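Local coordinates for envelope glycoprotein E (PDB 2GIY) that binds the Fc part of host IgG as the gE/gI heterodimer and promotes cell-to-cell spread of the virus, represented here by the C-terminal ectodomain fragment, at residues L22-G26 and D137-S143; L52-V56 and G144-C148; E62-E67 and N172-P178. All coordinates share one frame; numbering follows the deposited sequence.

Interaction 1 (L22-G26 and D137-S143); sequences LFSPG and DASPQHS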
loop_
_atom_site.group_PDB
_atom_site.type_symbol
_atom_site.label_atom_id
_atom_site.label_comp_id
_atom_site.label_asym_id
_atom_site.label_seq_id
_atom_site.Cartn_x
_atom_site.Cartn_y
_atom_site.Cartn_z
ATOM N N LEU A 22 18.796 6.713 -7.373
ATOM C CA LEU A 22 19.755 7.695 -7.858
ATOM C C LEU A 22 20.794 6.934 -8.662
ATOM O O LEU A 22 21.319 5.916 -8.202
ATOM C CB LEU A 22 20.421 8.425 -6.686
ATOM C CG LEU A 22 19.660 9.576 -6.015
ATOM C CD1 LEU A 22 19.572 10.752 -6.979
ATOM C CD2 LEU A 22 18.267 9.123 -5.596
ATOM N N PHE A 23 21.078 7.406 -9.870
ATOM C CA PHE A 23 22.063 6.747 -10.712
ATOM C C PHE A 23 23.069 7.736 -11.288
ATOM O O PHE A 23 22.796 8.931 -11.384
ATOM C CB PHE A 23 21.368 5.994 -11.855
ATOM C CG PHE A 23 20.811 6.887 -12.938
ATOM C CD1 PHE A 23 21.631 7.359 -13.963
ATOM C CD2 PHE A 23 19.468 7.246 -12.937
ATOM C CE1 PHE A 23 21.121 8.177 -14.978
ATOM C CE2 PHE A 23 18.944 8.064 -13.944
ATOM C CZ PHE A 23 19.776 8.530 -14.969
ATOM N N SER A 24 24.235 7.222 -11.661
ATOM C CA SER A 24 25.276 8.038 -12.274
ATOM C C SER A 24 25.309 7.608 -13.734
ATOM O O SER A 24 25.132 6.428 -14.039
ATOM C CB SER A 24 26.632 7.778 -11.610
ATOM O OG SER A 24 26.626 8.215 -10.261
ATOM N N PRO A 25 25.517 8.558 -14.658
ATOM C CA PRO A 25 25.563 8.245 -16.090
ATOM C C PRO A 25 26.496 7.087 -16.444
ATOM O O PRO A 25 27.648 7.040 -15.998
ATOM C CB PRO A 25 26.021 9.561 -16.714
ATOM C CG PRO A 25 25.439 10.583 -15.788
ATOM C CD PRO A 25 25.740 9.996 -14.427
ATOM N N GLY A 26 25.991 6.157 -17.248
ATOM C CA GLY A 26 26.793 5.015 -17.649
ATOM C C GLY A 26 26.479 3.744 -16.883
ATOM O O GLY A 26 26.867 2.651 -17.301
ATOM N N ASP A 137 23.364 1.606 -19.674
ATOM C CA ASP A 137 24.174 2.782 -19.980
ATOM C C ASP A 137 23.323 4.033 -19.762
ATOM O O ASP A 137 23.263 4.923 -20.612
ATOM C CB ASP A 137 24.674 2.715 -21.427
ATOM C CG ASP A 137 25.788 3.710 -21.708
ATOM O OD1 ASP A 137 26.445 4.154 -20.743
ATOM O OD2 ASP A 137 26.018 4.035 -22.890
ATOM N N ALA A 138 22.670 4.074 -18.605
ATOM C CA ALA A 138 21.788 5.172 -18.222
ATOM C C ALA A 138 22.405 6.545 -18.465
ATOM O O ALA A 138 23.600 6.749 -18.257
ATOM C CB ALA A 138 21.398 5.028 -16.752
ATOM N N SER A 139 21.581 7.483 -18.919
ATOM C CA SER A 139 22.047 8.839 -19.176
ATOM C C SER A 139 21.023 9.817 -18.616
ATOM O O SER A 139 19.932 9.420 -18.214
ATOM C CB SER A 139 22.235 9.074 -20.682
ATOM O OG SER A 139 20.995 9.318 -21.332
ATOM N N PRO A 140 21.368 11.111 -18.564
ATOM C CA PRO A 140 20.433 12.108 -18.035
ATOM C C PRO A 140 19.057 12.102 -18.706
ATOM O O PRO A 140 18.076 12.556 -18.116
ATOM C CB PRO A 140 21.182 13.421 -18.246
ATOM C CG PRO A 140 22.612 13.010 -18.057
ATOM C CD PRO A 140 22.682 11.720 -18.845
ATOM N N GLN A 141 18.982 11.574 -19.929
ATOM C CA GLN A 141 17.717 11.526 -20.667
ATOM C C GLN A 141 16.687 10.640 -19.954
ATOM O O GLN A 141 15.481 10.788 -20.157
ATOM C CB GLN A 141 17.947 10.975 -22.083
ATOM C CG GLN A 141 17.931 9.442 -22.144
ATOM C CD GLN A 141 18.555 8.868 -23.402
ATOM O OE1 GLN A 141 19.773 8.901 -23.577
ATOM N NE2 GLN A 141 17.720 8.332 -24.287
ATOM N N HIS A 142 17.169 9.716 -19.127
ATOM C CA HIS A 142 16.289 8.792 -18.407
ATOM C C HIS A 142 15.738 9.337 -17.092
ATOM O O HIS A 142 14.837 8.742 -16.505
ATOM C CB HIS A 142 17.031 7.482 -18.124
ATOM C CG HIS A 142 17.435 6.740 -19.357
ATOM N ND1 HIS A 142 18.735 6.345 -19.597
ATOM C CD2 HIS A 142 16.710 6.312 -20.417
ATOM C CE1 HIS A 142 18.792 5.705 -20.751
ATOM N NE2 HIS A 142 17.577 5.671 -21.269
ATOM N N SER A 143 16.273 10.461 -16.629
ATOM C CA SER A 143 15.833 11.044 -15.369
ATOM C C SER A 143 14.393 11.540 -15.417
ATOM O O SER A 143 13.974 12.166 -16.391
ATOM C CB SER A 143 16.765 12.193 -14.976
ATOM O OG SER A 143 18.100 11.719 -14.823
#
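The F23 ring reaches across to the 137-143 loop and meets four of its residues, A138, S139, H142 and S143. F23 CE1 lies 3.6 Å from A138 CB, which is an apolar contact. F23 CZ comes within 3.4 Å of S139 O, and this carbonyl oxygen sits at the ring edge, near the ring plane. S143 OG is 3.6 Å from F23 CZ and approaches obliquely. The hydroxyl makes its hydrogen bonds with Q169 and T166, so its meeting with F23 is a van der Waals one. With chi1 at 73°, CG of F23 sits between the backbone N and the carbonyl carbon, and the ring is directed at the 137-143 loop.

Further along, one backbone hydrogen bond ties the loops together. G26 N donates to A138 O at 2.7 Å, nearly straight at 166° and in the carbonyl plane. P25 CA adds a CH...O contact to the same A138 O at 3.3 Å. The D137 side chain starts away from the 22-26 segment, but its carboxylate bends back, bringing D137 OD1 to 3.2 Å from G26 CA. P25 and P140 touch loosely through their rings.

The 137-143 loop holds its own shape. S139 N donates to H142 ND1 at 3.1 Å, tilted from the imidazole plane. The other ring nitrogen, H142 NE2, is hydrogen-bonded to P122 O. Q141 CG covers one face of the imidazole, while S139 OG donates to Q141 OE1.

The contact joins the loop after strand 20-22 to the loop that leads into strand 144-152, at one end of the Ig V domain. F23 also packs on F29 and on I164 of strand 155-165. The H142 ring meets F135 of strand 133-135 edge to face.

Interaction 2 (L52-V56 and G144-C148); sequences LRFDV and GLYLC
G144 opens strand 144-148 with its CA against V56, 3.8 Å from V56 CG2. The same CA also packs on F54 O. With no side chain here, the backbone of 52-56 comes in close.

L145 forms an antiparallel hydrogen-bonded pair with F54. L145 N donates to F54 O at 3.1 Å, and F54 N returns a bond to L145 O at 2.8 Å. The second bond is more bent, at 146°. L145 O also lies at the edge of the F54 ring, in its plane, 3.6 Å from F54 CD2. V56 CG2 reaches L145 CB at 4.1 Å and extends this apolar patch.

Y146 pairs with R53 at a non-hydrogen-bonded position, on the other face of the sheet. The two side chains run side by side in the same direction. R53 CG is anti to the backbone N (chi1 -178°), which carries the aliphatic chain over one face of the tyrosine. R53 CG stands 4.2 Å from the centroid of the Y146 ring, 25° off the normal, a CH-pi contact offset toward the rim. R53 CD then packs beside Y146 OH at 3.7 Å. That hydroxyl is hydrogen-bonded to H142 O, four residues earlier. This is a tyrosine corner, as at the start of strand F in Ig domains.

L147 returns to the L145 face and forms a hydrogen-bonded pair with L52, with bonds in both directions. Its CD1 meets F54 CE2 at 4.1 Å.

The pair matches strands C and F of an Ig V sheet. Strand 155-165 flanks 144-152 on its other side. M63 and I65 of strand 63-66 pack against V56, L145 and L147.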
loop_
_atom_site.group_PDB
_atom_site.type_symbol
_atom_site.label_atom_id
_atom_site.label_comp_id
_atom_site.label_asym_id
_atom_site.label_seq_id
_atom_site.Cartn_x
_atom_site.Cartn_y
_atom_site.Cartn_z
ATOM N N LEU A 52 4.296 4.839 -16.179
ATOM C CA LEU A 52 4.105 6.193 -16.679
ATOM C C LEU A 52 5.382 6.961 -16.359
ATOM O O LEU A 52 5.995 6.739 -15.314
ATOM C CB LEU A 52 2.910 6.855 -15.986
ATOM C CG LEU A 52 1.578 6.112 -16.106
ATOM C CD1 LEU A 52 0.511 6.852 -15.299
ATOM C CD2 LEU A 52 1.175 6.004 -17.576
ATOM N N ARG A 53 5.789 7.845 -17.266
ATOM C CA ARG A 53 7.002 8.642 -17.101
ATOM C C ARG A 53 6.637 10.129 -17.168
ATOM O O ARG A 53 5.916 10.559 -18.068
ATOM C CB ARG A 53 7.998 8.295 -18.220
ATOM C CG ARG A 53 9.343 9.009 -18.153
ATOM C CD ARG A 53 10.207 8.672 -19.374
ATOM N NE ARG A 53 9.515 9.010 -20.618
ATOM C CZ ARG A 53 10.027 8.877 -21.840
ATOM N NH1 ARG A 53 11.258 8.406 -22.010
ATOM N NH2 ARG A 53 9.299 9.216 -22.899
ATOM N N PHE A 54 7.137 10.911 -16.220
ATOM C CA PHE A 54 6.843 12.337 -16.192
ATOM C C PHE A 54 8.101 13.186 -16.228
ATOM O O PHE A 54 9.068 12.927 -15.503
ATOM C CB PHE A 54 6.037 12.684 -14.937
ATOM C CG PHE A 54 4.655 12.090 -14.921
ATOM C CD1 PHE A 54 3.585 12.764 -15.504
ATOM C CD2 PHE A 54 4.426 10.849 -14.338
ATOM C CE1 PHE A 54 2.303 12.208 -15.507
ATOM C CE2 PHE A 54 3.152 10.282 -14.335
ATOM C CZ PHE A 54 2.085 10.964 -14.923
ATOM N N ASP A 55 8.080 14.195 -17.088
ATOM C CA ASP A 55 9.195 15.123 -17.215
ATOM C C ASP A 55 9.313 15.916 -15.913
ATOM O O ASP A 55 8.300 16.313 -15.323
ATOM C CB ASP A 55 8.938 16.082 -18.382
ATOM C CG ASP A 55 9.974 17.189 -18.471
ATOM O OD1 ASP A 55 11.112 16.914 -18.898
ATOM O OD2 ASP A 55 9.645 18.340 -18.107
ATOM N N VAL A 56 10.546 16.129 -15.462
ATOM C CA VAL A 56 10.804 16.891 -14.244
ATOM C C VAL A 56 11.658 18.104 -14.616
ATOM O O VAL A 56 12.880 18.010 -14.721
ATOM C CB VAL A 56 11.548 16.035 -13.183
ATOM C CG1 VAL A 56 11.819 16.870 -11.924
ATOM C CG2 VAL A 56 10.704 14.821 -12.814
ATOM N N GLY A 144 13.641 11.257 -14.358
ATOM C CA GLY A 144 12.263 11.701 -14.307
ATOM C C GLY A 144 11.477 11.024 -13.207
ATOM O O GLY A 144 12.035 10.282 -12.394
ATOM N N LEU A 145 10.178 11.290 -13.175
ATOM C CA LEU A 145 9.312 10.689 -12.177
ATOM C C LEU A 145 8.544 9.556 -12.837
ATOM O O LEU A 145 7.800 9.774 -13.798
ATOM C CB LEU A 145 8.340 11.726 -11.615
ATOM C CG LEU A 145 7.251 11.189 -10.682
ATOM C CD1 LEU A 145 7.888 10.509 -9.478
ATOM C CD2 LEU A 145 6.349 12.333 -10.237
ATOM N N TYR A 146 8.738 8.347 -12.322
ATOM C CA TYR A 146 8.067 7.172 -12.858
ATOM C C TYR A 146 6.991 6.664 -11.909
ATOM O O TYR A 146 7.192 6.616 -10.697
ATOM C CB TYR A 146 9.079 6.045 -13.100
ATOM C CG TYR A 146 10.091 6.330 -14.187
ATOM C CD1 TYR A 146 11.090 7.289 -14.006
ATOM C CD2 TYR A 146 10.036 5.657 -15.407
ATOM C CE1 TYR A 146 12.009 7.573 -15.017
ATOM C CE2 TYR A 146 10.953 5.934 -16.425
ATOM C CZ TYR A 146 11.934 6.891 -16.220
ATOM O OH TYR A 146 12.843 7.157 -17.216
ATOM N N LEU A 147 5.847 6.294 -12.472
ATOM C CA LEU A 147 4.750 5.743 -11.694
ATOM C C LEU A 147 4.411 4.369 -12.259
ATOM O O LEU A 147 4.367 4.177 -13.477
ATOM C CB LEU A 147 3.502 6.636 -11.775
ATOM C CG LEU A 147 3.305 7.679 -10.666
ATOM C CD1 LEU A 147 4.408 8.723 -10.727
ATOM C CD2 LEU A 147 1.933 8.337 -10.817
ATOM N N CYS A 148 4.198 3.414 -11.368
ATOM C CA CYS A 148 3.815 2.074 -11.771
ATOM C C CYS A 148 2.389 1.940 -11.262
ATOM O O CYS A 148 2.142 2.075 -10.062
ATOM C CB CYS A 148 4.720 1.025 -11.122
ATOM S SG CYS A 148 4.311 -0.666 -11.646
#

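Interaction 3 (E62-E67 and N172-P178); sequences EMRIYE and NAVVEQP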
loop_
_atom_site.group_PDB
_atom_site.type_symbol
_atom_site.label_atom_id
_atom_site.label_comp_id
_atom_site.label_asym_id
_atom_site.label_seq_id
_atom_site.Cartn_x
_atom_site.Cartn_y
_atom_site.Cartn_z
ATOM N N GLU A 62 9.849 20.849 -6.687
ATOM C CA GLU A 62 9.430 19.494 -6.380
ATOM C C GLU A 62 8.312 19.085 -7.323
ATOM O O GLU A 62 7.639 19.935 -7.910
ATOM C CB GLU A 62 8.940 19.411 -4.936
ATOM C CG GLU A 62 7.929 20.485 -4.574
ATOM C CD GLU A 62 7.485 20.398 -3.128
ATOM O OE1 GLU A 62 8.360 20.388 -2.237
ATOM O OE2 GLU A 62 6.258 20.340 -2.888
ATOM N N MET A 63 8.126 17.779 -7.472
ATOM C CA MET A 63 7.069 17.262 -8.325
ATOM C C MET A 63 5.889 16.962 -7.422
ATOM O O MET A 63 6.071 16.543 -6.284
ATOM C CB MET A 63 7.523 15.979 -9.030
ATOM C CG MET A 63 8.545 16.209 -10.133
ATOM S SD MET A 63 7.854 17.222 -11.457
ATOM C CE MET A 63 6.594 16.134 -12.069
ATOM N N ARG A 64 4.683 17.187 -7.920
ATOM C CA ARG A 64 3.496 16.915 -7.132
ATOM C C ARG A 64 2.610 15.905 -7.843
ATOM O O ARG A 64 2.221 16.107 -8.991
ATOM C CB ARG A 64 2.736 18.212 -6.867
ATOM C CG ARG A 64 3.602 19.238 -6.165
ATOM C CD ARG A 64 2.797 20.335 -5.517
ATOM N NE ARG A 64 3.674 21.278 -4.827
ATOM C CZ ARG A 64 3.251 22.229 -4.003
ATOM N NH1 ARG A 64 1.955 22.367 -3.760
ATOM N NH2 ARG A 64 4.125 23.043 -3.424
ATOM N N ILE A 65 2.314 14.807 -7.153
ATOM C CA ILE A 65 1.476 13.749 -7.700
ATOM C C ILE A 65 0.052 13.931 -7.179
ATOM O O ILE A 65 -0.177 13.895 -5.972
ATOM C CB ILE A 65 2.009 12.344 -7.274
ATOM C CG1 ILE A 65 3.425 12.134 -7.822
ATOM C CG2 ILE A 65 1.078 11.248 -7.789
ATOM C CD1 ILE A 65 4.150 10.925 -7.243
ATOM N N TYR A 66 -0.894 14.154 -8.089
ATOM C CA TYR A 66 -2.292 14.327 -7.712
ATOM C C TYR A 66 -2.916 12.927 -7.634
ATOM O O TYR A 66 -3.445 12.422 -8.620
ATOM C CB TYR A 66 -3.032 15.162 -8.766
ATOM C CG TYR A 66 -2.665 16.642 -8.829
ATOM C CD1 TYR A 66 -1.626 17.174 -8.060
ATOM C CD2 TYR A 66 -3.363 17.504 -9.673
ATOM C CE1 TYR A 66 -1.294 18.544 -8.137
ATOM C CE2 TYR A 66 -3.042 18.862 -9.757
ATOM C CZ TYR A 66 -2.014 19.372 -8.993
ATOM O OH TYR A 66 -1.712 20.715 -9.096
ATOM N N GLU A 67 -2.867 12.308 -6.457
ATOM C CA GLU A 67 -3.393 10.954 -6.296
ATOM C C GLU A 67 -4.818 10.714 -6.793
ATOM O O GLU A 67 -5.064 9.745 -7.513
ATOM C CB GLU A 67 -3.281 10.513 -4.833
ATOM C CG GLU A 67 -3.844 9.117 -4.576
ATOM C CD GLU A 67 -3.517 8.607 -3.189
ATOM O OE1 GLU A 67 -3.619 9.394 -2.229
ATOM O OE2 GLU A 67 -3.164 7.414 -3.058
ATOM N N ASN A 172 12.516 16.198 -5.310
ATOM C CA ASN A 172 11.642 15.453 -4.419
ATOM C C ASN A 172 10.228 15.371 -4.985
ATOM O O ASN A 172 9.721 16.345 -5.540
ATOM C CB ASN A 172 11.593 16.138 -3.052
ATOM C CG ASN A 172 10.760 15.374 -2.045
ATOM O OD1 ASN A 172 10.579 14.080 -2.286
ATOM N ND2 ASN A 172 10.297 15.936 -1.055
ATOM N N ALA A 173 9.599 14.208 -4.841
ATOM C CA ALA A 173 8.231 14.008 -5.304
ATOM C C ALA A 173 7.322 13.960 -4.081
ATOM O O ALA A 173 7.592 13.230 -3.128
ATOM C CB ALA A 173 8.117 12.703 -6.092
ATOM N N VAL A 174 6.255 14.751 -4.100
ATOM C CA VAL A 174 5.317 14.778 -2.988
ATOM C C VAL A 174 3.936 14.340 -3.455
ATOM O O VAL A 174 3.454 14.773 -4.504
ATOM C CB VAL A 174 5.216 16.188 -2.368
ATOM C CG1 VAL A 174 6.575 16.612 -1.822
ATOM C CG2 VAL A 174 4.732 17.178 -3.406
ATOM N N VAL A 175 3.303 13.472 -2.675
ATOM C CA VAL A 175 1.978 12.988 -3.024
ATOM C C VAL A 175 0.919 13.909 -2.431
ATOM O O VAL A 175 0.817 14.041 -1.212
ATOM C CB VAL A 175 1.746 11.545 -2.497
ATOM C CG1 VAL A 175 0.386 11.033 -2.952
ATOM C CG2 VAL A 175 2.856 10.626 -2.989
ATOM N N GLU A 176 0.152 14.563 -3.301
ATOM C CA GLU A 176 -0.919 15.451 -2.867
ATOM C C GLU A 176 -2.154 14.580 -2.685
ATOM O O GLU A 176 -2.711 14.055 -3.650
ATOM C CB GLU A 176 -1.189 16.533 -3.916
ATOM C CG GLU A 176 -0.071 17.554 -4.070
ATOM C CD GLU A 176 0.261 18.260 -2.767
ATOM O OE1 GLU A 176 -0.679 18.695 -2.066
ATOM O OE2 GLU A 176 1.462 18.387 -2.447
ATOM N N GLN A 177 -2.578 14.430 -1.438
ATOM C CA GLN A 177 -3.716 13.584 -1.125
ATOM C C GLN A 177 -4.849 14.317 -0.423
ATOM O O GLN A 177 -4.639 15.355 0.207
ATOM C CB GLN A 177 -3.231 12.426 -0.248
ATOM C CG GLN A 177 -2.545 12.897 1.031
ATOM C CD GLN A 177 -1.327 12.065 1.401
ATOM O OE1 GLN A 177 -1.416 10.851 1.579
ATOM N NE2 GLN A 177 -0.178 12.723 1.523
ATOM N N PRO A 178 -6.079 13.795 -0.542
ATOM C CA PRO A 178 -7.201 14.458 0.125
ATOM C C PRO A 178 -6.984 14.281 1.625
ATOM O O PRO A 178 -6.068 13.563 2.029
ATOM C CB PRO A 178 -8.412 13.689 -0.398
ATOM C CG PRO A 178 -7.863 12.315 -0.621
ATOM C CD PRO A 178 -6.530 12.594 -1.268
#
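E62 and V174 meet at about a right angle, with E62 OE2 set 3.5 Å from V174 CG2. The carboxylate also holds R64 in a salt bridge, E62 OE2 to R64 NE at 3.4 Å. R64 lies alongside V174 and points the same way, so that R64 CG packs 3.6 Å from V174 CG2. The R64 chain is extended to NE and passes E176 at a slant. The guanidinium and the E176 carboxylate are 23° apart in plane, yet no N-H points at the oxygen. R64 NH1 and E176 OE2 are 4.2 Å apart, and the attraction is probably one of charge alone.

Beneath this polar row the backbones form parallel strands. V174 N donates to M63 O at 2.8 Å, and I65 N to V174 O at 2.9 Å. With strand 87-88 they make a small three-stranded parallel sheet beside the Ig V sheet. M63, I65, A173 and V175 are on its inner face and pack on strands 144-152 and 155-165.

At the far end E67 and Q177 cross, carboxylate and amide planes 75° apart, with E67 OE1 against Q177 CB at 3.6 Å. E67 OE1 forms a salt bridge to R14 of the second subunit, while E67 OE2 is hydrogen-bonded to W159. Y66, centre of an inverse gamma turn, places its ring obliquely beside E176 CB and bonds D83 through its hydroxyl.

How the interactions relate
Along the chain, 22-26, 52-56 and 62-67 come first, and their partners 137-143, 144-148 and 172-178 follow in the same order. The centres of interactions 1 and 2 are 14 Å apart. They share a continuous chain, since 137-143 runs straight into strand 144-152. Interaction 2 lies within the large mixed sheet of the Ig V domain, and interaction 1 joins loops at one end of that domain. Interaction 3 belongs to the small parallel sheet, 12 Å from interaction 2 and 23 Å from interaction 1. The two sheets meet at M63 with V56 and at I65 with L145. The Fc-binding region covers four segments whole and the end of 22-26; 172-178 follows it.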